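Local coordinates for putative cytochrome P450 120 (Synechocystis sp., PDB 2VE3), which probably works as a haem-dependent cytochrome P450 monooxygenase, and binds retinoic acid close to its haem, at residues Asn167-Leu181 / Leu192-Glu206. Residues are numbered along the deposited sequence; the frame is centred on the assembly and turned at random.
Sequences NPQLFPWFETYIQGL and LFGKSQRARALLLAE
Trp173 lies flat against Leu202, and Leu203 fits among Leu170, Trp173, Phe174 and Tyr177, in what is a worked example of knobs-into-holes packing within a helical hairpin. Its arms, helices 170-181 and 192-215, correspond to the F and G helices of the cytochrome P450 fold; segments 170-181 and 192-206 run at 137° to each other, their axes approaching to 7.4 Å. The indole is covered on both faces. Leu202 CB sits 3.8 Å from the centroid of the six-membered ring of Trp173, a CH-pi contact almost on the ring normal, while Gln169 O lies over the opposite face. With CG anti to the carbonyl carbon (chi1 -73°), the indole is set across Leu202, and Glu206 CG meets its edge near the ring plane, 3.4 Å from CZ3. An alanine in place of Trp173 would probably strip Leu202 of its flat partner and open a gap between the helices beside Glu206. The knob Leu203 touches Phe174 CD2 at 3.6 Å through its CD2, which also meets Trp173 CB, and its CD1 turns to Tyr177 CB. Tyr177 is a knob in turn, seated among Ser196, Ala199, Arg200 and Leu203; its ring runs alongside the Arg200 chain, Tyr177 OH hydrogen-bonding to Leu87 O and the Arg200 guanidinium forming a salt bridge with Asp246. On another side, helix 241-272 touches Phe174 and Leu181, whose side chain is about 6 Å from the retinoic acid. The backbones come closest at Tyr177 CA and Ser196 CA, 4.0 Å apart, where Ser196, Ala199 and Gly180 are small. Ser196 OG lies near two carbonyls, Thr176 O and Tyr177 O, its one proton's acceptor left open, while a water donates to both Thr176 O and Leu192 O.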
ATOM      1  N   ASN A 167     -21.727  -3.629  -9.055  1.00 48.61           N
ATOM      2  CA  ASN A 167     -21.653  -4.361 -10.323  1.00 47.40           C
ATOM      3  C   ASN A 167     -20.638  -5.488 -10.550  1.00 46.27           C
ATOM      4  O   ASN A 167     -19.512  -5.242 -10.962  1.00 46.83           O
ATOM      5  CB  ASN A 167     -21.587  -3.348 -11.501  1.00 47.69           C
ATOM      6  CG  ASN A 167     -20.472  -3.662 -12.533  1.00 48.32           C
ATOM      7  OD1 ASN A 167     -20.377  -4.780 -13.076  1.00 48.20           O
ATOM      8  ND2 ASN A 167     -19.631  -2.660 -12.809  1.00 48.16           N
ATOM      9  N   PRO A 168     -20.964  -6.725 -10.167  1.00 44.89           N
ATOM     10  CA  PRO A 168     -21.087  -7.415  -8.908  1.00 43.32           C
ATOM     11  C   PRO A 168     -19.948  -8.464  -8.979  1.00 41.62           C
ATOM     12  O   PRO A 168     -19.665  -9.178  -8.017  1.00 41.87           O
ATOM     13  CB  PRO A 168     -22.457  -8.092  -9.019  1.00 43.28           C
ATOM     14  CG  PRO A 168     -22.773  -8.138 -10.536  1.00 44.06           C
ATOM     15  CD  PRO A 168     -21.588  -7.521 -11.243  1.00 45.09           C
ATOM     16  N   GLN A 169     -19.314  -8.512 -10.151  1.00 39.57           N
ATOM     17  CA  GLN A 169     -18.257  -9.450 -10.518  1.00 37.73           C
ATOM     18  C   GLN A 169     -16.872  -8.825 -10.357  1.00 36.09           C
ATOM     19  O   GLN A 169     -15.851  -9.519 -10.435  1.00 35.58           O
ATOM     20  CB  GLN A 169     -18.426  -9.852 -11.989  1.00 37.76           C
ATOM     21  CG  GLN A 169     -19.482 -10.897 -12.273  1.00 38.03           C
ATOM     22  CD  GLN A 169     -19.533 -11.280 -13.750  1.00 38.68           C
ATOM     23  OE1 GLN A 169     -19.920 -10.468 -14.600  1.00 40.04           O
ATOM     24  NE2 GLN A 169     -19.153 -12.522 -14.063  1.00 38.85           N
ATOM     25  N   LEU A 170     -16.861  -7.509 -10.146  1.00 34.25           N
ATOM     26  CA  LEU A 170     -15.656  -6.685 -10.141  1.00 32.65           C
ATOM     27  C   LEU A 170     -14.730  -7.016  -8.968  1.00 31.43           C
ATOM     28  O   LEU A 170     -13.513  -7.125  -9.144  1.00 30.65           O
ATOM     29  CB  LEU A 170     -16.054  -5.205 -10.103  1.00 32.39           C
ATOM     30  CG  LEU A 170     -15.315  -4.179 -10.969  1.00 33.06           C
ATOM     31  CD1 LEU A 170     -15.288  -4.552 -12.456  1.00 32.43           C
ATOM     32  CD2 LEU A 170     -15.952  -2.818 -10.807  1.00 33.13           C
ATOM     33  N   PHE A 171     -15.329  -7.159  -7.784  1.00 30.19           N
ATOM     34  CA  PHE A 171     -14.633  -7.511  -6.538  1.00 29.19           C
ATOM     35  C   PHE A 171     -14.049  -8.926  -6.592  1.00 28.37           C
ATOM     36  O   PHE A 171     -12.855  -9.091  -6.373  1.00 28.66           O
ATOM     37  CB  PHE A 171     -15.569  -7.312  -5.328  1.00 29.09           C
ATOM     38  CG  PHE A 171     -14.945  -7.631  -3.997  1.00 28.73           C
ATOM     39  CD1 PHE A 171     -13.978  -6.797  -3.446  1.00 28.82           C
ATOM     40  CD2 PHE A 171     -15.342  -8.758  -3.282  1.00 28.59           C
ATOM     41  CE1 PHE A 171     -13.405  -7.088  -2.213  1.00 27.11           C
ATOM     42  CE2 PHE A 171     -14.778  -9.056  -2.034  1.00 27.69           C
ATOM     43  CZ  PHE A 171     -13.808  -8.213  -1.502  1.00 28.75           C
ATOM     44  N   PRO A 172     -14.871  -9.943  -6.916  1.00 27.78           N
ATOM     45  CA  PRO A 172     -14.362 -11.309  -7.082  1.00 27.27           C
ATOM     46  C   PRO A 172     -13.158 -11.414  -8.027  1.00 26.95           C
ATOM     47  O   PRO A 172     -12.192 -12.127  -7.718  1.00 26.91           O
ATOM     48  CB  PRO A 172     -15.555 -12.047  -7.689  1.00 28.06           C
ATOM     49  CG  PRO A 172     -16.753 -11.287  -7.212  1.00 27.30           C
ATOM     50  CD  PRO A 172     -16.334  -9.874  -7.121  1.00 27.69           C
ATOM     51  N   TRP A 173     -13.218 -10.712  -9.157  1.00 25.78           N
ATOM     52  CA  TRP A 173     -12.127 -10.672 -10.124  1.00 25.23           C
ATOM     53  C   TRP A 173     -10.858 -10.013  -9.560  1.00 24.58           C
ATOM     54  O   TRP A 173      -9.760 -10.537  -9.722  1.00 24.74           O
ATOM     55  CB  TRP A 173     -12.570  -9.953 -11.410  1.00 25.13           C
ATOM     56  CG  TRP A 173     -13.526 -10.750 -12.268  1.00 26.00           C
ATOM     57  CD1 TRP A 173     -13.689 -12.117 -12.284  1.00 26.65           C
ATOM     58  CD2 TRP A 173     -14.412 -10.237 -13.267  1.00 25.94           C
ATOM     59  NE1 TRP A 173     -14.640 -12.477 -13.214  1.00 25.67           N
ATOM     60  CE2 TRP A 173     -15.101 -11.346 -13.829  1.00 25.92           C
ATOM     61  CE3 TRP A 173     -14.703  -8.950 -13.736  1.00 27.00           C
ATOM     62  CZ2 TRP A 173     -16.058 -11.204 -14.837  1.00 25.53           C
ATOM     63  CZ3 TRP A 173     -15.656  -8.811 -14.741  1.00 27.05           C
ATOM     64  CH2 TRP A 173     -16.323  -9.939 -15.281  1.00 25.93           C
ATOM     65  N   PHE A 174     -11.011  -8.866  -8.908  1.00 24.05           N
ATOM     66  CA  PHE A 174      -9.882  -8.175  -8.300  1.00 23.58           C
ATOM     67  C   PHE A 174      -9.168  -9.003  -7.242  1.00 22.38           C
ATOM     68  O   PHE A 174      -7.945  -8.987  -7.156  1.00 22.83           O
ATOM     69  CB  PHE A 174     -10.313  -6.831  -7.724  1.00 24.58           C
ATOM     70  CG  PHE A 174      -9.641  -5.665  -8.377  1.00 26.02           C
ATOM     71  CD1 PHE A 174      -8.391  -5.238  -7.934  1.00 28.00           C
ATOM     72  CD2 PHE A 174     -10.235  -5.003  -9.441  1.00 28.27           C
ATOM     73  CE1 PHE A 174      -7.755  -4.164  -8.534  1.00 29.24           C
ATOM     74  CE2 PHE A 174      -9.602  -3.917 -10.050  1.00 28.84           C
ATOM     75  CZ  PHE A 174      -8.359  -3.504  -9.597  1.00 28.25           C
ATOM     76  N   GLU A 175      -9.938  -9.745  -6.465  1.00 21.30           N
ATOM     77  CA  GLU A 175      -9.399 -10.617  -5.426  1.00 20.92           C
ATOM     78  C   GLU A 175      -8.503 -11.698  -6.005  1.00 20.22           C
ATOM     79  O   GLU A 175      -7.420 -11.968  -5.476  1.00 19.34           O
ATOM     80  CB  GLU A 175     -10.540 -11.210  -4.590  1.00 20.79           C
ATOM     81  CG  GLU A 175     -11.370 -10.133  -3.914  1.00 21.62           C
ATOM     82  CD  GLU A 175     -10.590  -9.402  -2.825  1.00 25.57           C
ATOM     83  OE1 GLU A 175     -10.069  -8.275  -3.064  1.00 27.56           O
ATOM     84  OE2 GLU A 175     -10.494  -9.973  -1.725  1.00 26.41           O
ATOM     85  N   THR A 176      -8.959 -12.287  -7.113  1.00 19.26           N
ATOM     86  CA  THR A 176      -8.175 -13.240  -7.898  1.00 18.73           C
ATOM     87  C   THR A 176      -6.950 -12.590  -8.584  1.00 18.29           C
ATOM     88  O   THR A 176      -5.852 -13.144  -8.573  1.00 18.00           O
ATOM     89  CB  THR A 176      -9.083 -13.904  -8.961  1.00 18.16           C
ATOM     90  OG1 THR A 176     -10.248 -14.423  -8.305  1.00 18.87           O
ATOM     91  CG2 THR A 176      -8.367 -15.022  -9.673  1.00 18.23           C
ATOM     92  N   TYR A 177      -7.153 -11.426  -9.192  1.00 18.16           N
ATOM     93  CA  TYR A 177      -6.062 -10.638  -9.778  1.00 17.69           C
ATOM     94  C   TYR A 177      -4.934 -10.401  -8.742  1.00 17.48           C
ATOM     95  O   TYR A 177      -3.780 -10.741  -8.980  1.00 16.60           O
ATOM     96  CB  TYR A 177      -6.636  -9.323 -10.313  1.00 17.53           C
ATOM     97  CG  TYR A 177      -5.614  -8.314 -10.784  1.00 17.99           C
ATOM     98  CD1 TYR A 177      -4.987  -8.454 -12.019  1.00 16.70           C
ATOM     99  CD2 TYR A 177      -5.280  -7.211  -9.993  1.00 17.89           C
ATOM    100  CE1 TYR A 177      -4.048  -7.543 -12.442  1.00 16.67           C
ATOM    101  CE2 TYR A 177      -4.343  -6.290 -10.418  1.00 17.50           C
ATOM    102  CZ  TYR A 177      -3.724  -6.467 -11.638  1.00 17.17           C
ATOM    103  OH  TYR A 177      -2.795  -5.545 -12.072  1.00 17.83           O
ATOM    104  N   ILE A 178      -5.298  -9.862  -7.585  1.00 17.71           N
ATOM    105  CA  ILE A 178      -4.360  -9.600  -6.483  1.00 18.48           C
ATOM    106  C   ILE A 178      -3.537 -10.825  -6.028  1.00 18.87           C
ATOM    107  O   ILE A 178      -2.320 -10.715  -5.829  1.00 19.77           O
ATOM    108  CB  ILE A 178      -5.084  -8.939  -5.282  1.00 18.64           C
ATOM    109  CG1 ILE A 178      -5.510  -7.510  -5.645  1.00 19.20           C
ATOM    110  CG2 ILE A 178      -4.195  -8.950  -4.025  1.00 19.16           C
ATOM    111  CD1 ILE A 178      -6.334  -6.807  -4.558  1.00 18.04           C
ATOM    112  N   GLN A 179      -4.181 -11.987  -5.910  1.00 19.01           N
ATOM    113  CA  GLN A 179      -3.518 -13.211  -5.426  1.00 19.82           C
ATOM    114  C   GLN A 179      -2.331 -13.671  -6.283  1.00 19.43           C
ATOM    115  O   GLN A 179      -1.435 -14.357  -5.785  1.00 18.69           O
ATOM    116  CB  GLN A 179      -4.531 -14.350  -5.217  1.00 19.42           C
ATOM    117  CG  GLN A 179      -5.284 -14.279  -3.875  1.00 21.05           C
ATOM    118  CD  GLN A 179      -6.208 -15.495  -3.586  1.00 22.15           C
ATOM    119  OE1 GLN A 179      -6.941 -15.500  -2.594  1.00 26.91           O
ATOM    120  NE2 GLN A 179      -6.157 -16.515  -4.432  1.00 23.76           N
ATOM    121  N   GLY A 180      -2.309 -13.258  -7.559  1.00 19.59           N
ATOM    122  CA  GLY A 180      -1.231 -13.635  -8.469  1.00 19.12           C
ATOM    123  C   GLY A 180      -0.140 -12.609  -8.654  1.00 19.49           C
ATOM    124  O   GLY A 180       0.861 -12.902  -9.289  1.00 19.94           O
ATOM    125  N   LEU A 181      -0.330 -11.397  -8.120  1.00 20.00           N
ATOM    126  CA  LEU A 181       0.622 -10.296  -8.298  1.00 19.90           C
ATOM    127  C   LEU A 181       2.045 -10.655  -7.850  1.00 20.11           C
ATOM    128  O   LEU A 181       3.027 -10.379  -8.567  1.00 19.94           O
ATOM    129  CB  LEU A 181       0.135  -9.025  -7.579  1.00 20.41           C
ATOM    130  CG  LEU A 181      -0.808  -8.110  -8.368  1.00 21.11           C
ATOM    131  CD1 LEU A 181      -1.530  -7.179  -7.421  1.00 20.94           C
ATOM    132  CD2 LEU A 181      -0.076  -7.327  -9.471  1.00 19.53           C
ATOM    133  N   LEU A 192      -1.929 -19.630  -9.424  1.00 20.70           N
ATOM    134  CA  LEU A 192      -2.438 -18.350  -8.955  1.00 19.56           C
ATOM    135  C   LEU A 192      -2.204 -17.289 -10.040  1.00 18.82           C
ATOM    136  O   LEU A 192      -3.080 -16.465 -10.307  1.00 18.71           O
ATOM    137  CB  LEU A 192      -1.773 -17.960  -7.631  1.00 19.26           C
ATOM    138  CG  LEU A 192      -2.045 -18.909  -6.451  1.00 18.64           C
ATOM    139  CD1 LEU A 192      -1.213 -18.511  -5.263  1.00 19.15           C
ATOM    140  CD2 LEU A 192      -3.523 -18.984  -6.073  1.00 17.57           C
ATOM    141  N   PHE A 193      -1.039 -17.359 -10.680  1.00 17.82           N
ATOM    142  CA  PHE A 193      -0.657 -16.447 -11.757  1.00 18.01           C
ATOM    143  C   PHE A 193      -1.566 -16.475 -12.982  1.00 17.62           C
ATOM    144  O   PHE A 193      -1.993 -15.421 -13.441  1.00 18.15           O
ATOM    145  CB  PHE A 193       0.786 -16.679 -12.195  1.00 17.92           C
ATOM    146  CG  PHE A 193       1.240 -15.738 -13.283  1.00 18.65           C
ATOM    147  CD1 PHE A 193       1.396 -14.376 -13.021  1.00 17.46           C
ATOM    148  CD2 PHE A 193       1.501 -16.208 -14.561  1.00 16.18           C
ATOM    149  CE1 PHE A 193       1.808 -13.492 -14.029  1.00 19.10           C
ATOM    150  CE2 PHE A 193       1.929 -15.339 -15.569  1.00 19.58           C
ATOM    151  CZ  PHE A 193       2.083 -13.973 -15.306  1.00 19.11           C
ATOM    152  N   GLY A 194      -1.844 -17.665 -13.523  1.00 18.07           N
ATOM    153  CA  GLY A 194      -2.748 -17.791 -14.692  1.00 17.24           C
ATOM    154  C   GLY A 194      -4.175 -17.360 -14.394  1.00 17.28           C
ATOM    155  O   GLY A 194      -4.870 -16.821 -15.254  1.00 16.59           O
ATOM    156  N   LYS A 195      -4.635 -17.627 -13.173  1.00 17.34           N
ATOM    157  CA  LYS A 195      -5.948 -17.169 -12.757  1.00 18.03           C
ATOM    158  C   LYS A 195      -5.997 -15.645 -12.659  1.00 17.71           C
ATOM    159  O   LYS A 195      -7.048 -15.038 -12.889  1.00 18.06           O
ATOM    160  CB  LYS A 195      -6.350 -17.796 -11.411  1.00 18.58           C
ATOM    161  CG  LYS A 195      -6.468 -19.314 -11.423  1.00 21.81           C
ATOM    162  CD  LYS A 195      -7.348 -19.795 -10.269  1.00 25.02           C
ATOM    163  CE  LYS A 195      -8.816 -19.686 -10.650  1.00 28.02           C
ATOM    164  NZ  LYS A 195      -9.669 -19.115  -9.567  1.00 28.60           N
ATOM    165  N   SER A 196      -4.868 -15.032 -12.290  1.00 18.23           N
ATOM    166  CA  SER A 196      -4.781 -13.581 -12.183  1.00 18.44           C
ATOM    167  C   SER A 196      -4.685 -12.963 -13.560  1.00 17.88           C
ATOM    168  O   SER A 196      -5.162 -11.859 -13.780  1.00 17.83           O
ATOM    169  CB  SER A 196      -3.568 -13.155 -11.342  1.00 18.62           C
ATOM    170  OG  SER A 196      -3.867 -13.284  -9.956  1.00 20.87           O
ATOM    171  N   GLN A 197      -4.047 -13.688 -14.470  1.00 17.70           N
ATOM    172  CA  GLN A 197      -3.970 -13.296 -15.870  1.00 18.25           C
ATOM    173  C   GLN A 197      -5.350 -13.200 -16.495  1.00 18.70           C
ATOM    174  O   GLN A 197      -5.627 -12.267 -17.241  1.00 18.90           O
ATOM    175  CB  GLN A 197      -3.116 -14.281 -16.661  1.00 18.07           C
ATOM    176  CG  GLN A 197      -1.645 -14.148 -16.409  1.00 17.67           C
ATOM    177  CD  GLN A 197      -0.825 -15.044 -17.303  1.00 20.50           C
ATOM    178  OE1 GLN A 197      -0.025 -14.565 -18.092  1.00 24.63           O
ATOM    179  NE2 GLN A 197      -1.018 -16.346 -17.190  1.00 21.27           N
ATOM    180  N   ARG A 198      -6.200 -14.172 -16.171  1.00 19.01           N
ATOM    181  CA  ARG A 198      -7.564 -14.267 -16.669  1.00 19.77           C
ATOM    182  C   ARG A 198      -8.435 -13.213 -15.989  1.00 19.38           C
ATOM    183  O   ARG A 198      -9.282 -12.579 -16.630  1.00 19.21           O
ATOM    184  CB  ARG A 198      -8.095 -15.710 -16.454  1.00 20.20           C
ATOM    185  CG  ARG A 198      -9.618 -15.900 -16.594  1.00 22.93           C
ATOM    186  CD  ARG A 198     -10.068 -16.094 -18.049  1.00 26.97           C
ATOM    187  NE  ARG A 198     -11.526 -16.127 -18.159  1.00 29.61           N
ATOM    188  CZ  ARG A 198     -12.207 -15.841 -19.265  1.00 30.66           C
ATOM    189  NH1 ARG A 198     -11.569 -15.509 -20.377  1.00 30.18           N
ATOM    190  NH2 ARG A 198     -13.535 -15.891 -19.257  1.00 30.60           N
ATOM    191  N   ALA A 199      -8.194 -13.010 -14.697  1.00 19.21           N
ATOM    192  CA  ALA A 199      -8.846 -11.943 -13.927  1.00 19.15           C
ATOM    193  C   ALA A 199      -8.559 -10.589 -14.574  1.00 19.30           C
ATOM    194  O   ALA A 199      -9.477  -9.805 -14.795  1.00 19.10           O
ATOM    195  CB  ALA A 199      -8.368 -11.963 -12.478  1.00 18.03           C
ATOM    196  N   ARG A 200      -7.290 -10.339 -14.909  1.00 19.88           N
ATOM    197  CA  ARG A 200      -6.874  -9.065 -15.530  1.00 20.58           C
ATOM    198  C   ARG A 200      -7.585  -8.846 -16.869  1.00 20.78           C
ATOM    199  O   ARG A 200      -8.021  -7.741 -17.157  1.00 20.70           O
ATOM    200  CB  ARG A 200      -5.348  -8.996 -15.688  1.00 20.08           C
ATOM    201  CG  ARG A 200      -4.832  -8.273 -16.944  1.00 20.85           C
ATOM    202  CD  ARG A 200      -3.360  -7.907 -16.858  1.00 20.95           C
ATOM    203  NE  ARG A 200      -2.960  -7.049 -17.980  1.00 22.15           N
ATOM    204  CZ  ARG A 200      -2.834  -5.723 -17.920  1.00 22.55           C
ATOM    205  NH1 ARG A 200      -3.041  -5.051 -16.778  1.00 19.86           N
ATOM    206  NH2 ARG A 200      -2.489  -5.064 -19.011  1.00 21.94           N
ATOM    207  N   ALA A 201      -7.691  -9.905 -17.672  1.00 21.38           N
ATOM    208  CA  ALA A 201      -8.357  -9.828 -18.980  1.00 22.27           C
ATOM    209  C   ALA A 201      -9.819  -9.439 -18.815  1.00 22.56           C
ATOM    210  O   ALA A 201     -10.330  -8.561 -19.521  1.00 23.41           O
ATOM    211  CB  ALA A 201      -8.243 -11.158 -19.728  1.00 22.05           C
ATOM    212  N   LEU A 202     -10.487 -10.095 -17.873  1.00 22.59           N
ATOM    213  CA  LEU A 202     -11.889  -9.820 -17.584  1.00 22.60           C
ATOM    214  C   LEU A 202     -12.097  -8.413 -17.039  1.00 22.35           C
ATOM    215  O   LEU A 202     -13.068  -7.751 -17.398  1.00 22.02           O
ATOM    216  CB  LEU A 202     -12.454 -10.868 -16.618  1.00 22.72           C
ATOM    217  CG  LEU A 202     -12.605 -12.296 -17.158  1.00 24.36           C
ATOM    218  CD1 LEU A 202     -12.799 -13.290 -16.007  1.00 25.70           C
ATOM    219  CD2 LEU A 202     -13.750 -12.410 -18.155  1.00 23.75           C
ATOM    220  N   LEU A 203     -11.184  -7.956 -16.180  1.00 21.82           N
ATOM    221  CA  LEU A 203     -11.276  -6.610 -15.616  1.00 21.49           C
ATOM    222  C   LEU A 203     -11.039  -5.523 -16.655  1.00 22.78           C
ATOM    223  O   LEU A 203     -11.739  -4.515 -16.646  1.00 23.05           O
ATOM    224  CB  LEU A 203     -10.304  -6.417 -14.437  1.00 21.52           C
ATOM    225  CG  LEU A 203     -10.595  -7.200 -13.151  1.00 18.32           C
ATOM    226  CD1 LEU A 203      -9.342  -7.359 -12.318  1.00 16.68           C
ATOM    227  CD2 LEU A 203     -11.711  -6.533 -12.360  1.00 18.07           C
ATOM    228  N   LEU A 204     -10.051  -5.706 -17.534  1.00 23.36           N
ATOM    229  CA  LEU A 204      -9.766  -4.703 -18.570  1.00 24.01           C
ATOM    230  C   LEU A 204     -10.954  -4.578 -19.533  1.00 24.48           C
ATOM    231  O   LEU A 204     -11.332  -3.468 -19.915  1.00 24.71           O
ATOM    232  CB  LEU A 204      -8.487  -5.054 -19.344  1.00 23.90           C
ATOM    233  CG  LEU A 204      -7.122  -4.977 -18.654  1.00 23.71           C
ATOM    234  CD1 LEU A 204      -6.068  -5.569 -19.587  1.00 22.76           C
ATOM    235  CD2 LEU A 204      -6.758  -3.547 -18.290  1.00 23.68           C
ATOM    236  N   ALA A 205     -11.554  -5.716 -19.892  1.00 24.92           N
ATOM    237  CA  ALA A 205     -12.700  -5.738 -20.796  1.00 25.59           C
ATOM    238  C   ALA A 205     -13.867  -4.947 -20.219  1.00 26.41           C
ATOM    239  O   ALA A 205     -14.557  -4.253 -20.950  1.00 26.98           O
ATOM    240  CB  ALA A 205     -13.110  -7.180 -21.121  1.00 25.32           C
ATOM    241  N   GLU A 206     -14.066  -5.041 -18.906  1.00 27.62           N
ATOM    242  CA  GLU A 206     -15.069  -4.246 -18.189  1.00 28.81           C
ATOM    243  C   GLU A 206     -14.723  -2.772 -18.093  1.00 29.25           C
ATOM    244  O   GLU A 206     -15.591  -1.919 -18.263  1.00 29.39           O
ATOM    245  CB  GLU A 206     -15.286  -4.788 -16.769  1.00 29.09           C
ATOM    246  CG  GLU A 206     -16.047  -6.082 -16.736  1.00 31.05           C
ATOM    247  CD  GLU A 206     -17.383  -5.963 -17.445  1.00 33.61           C
ATOM    248  OE1 GLU A 206     -18.278  -5.277 -16.895  1.00 32.79           O
ATOM    249  OE2 GLU A 206     -17.522  -6.542 -18.555  1.00 33.68           O
TER
HETATM  250  O   HOH W   1      -4.888 -15.870  -8.601  1.00 17.55           O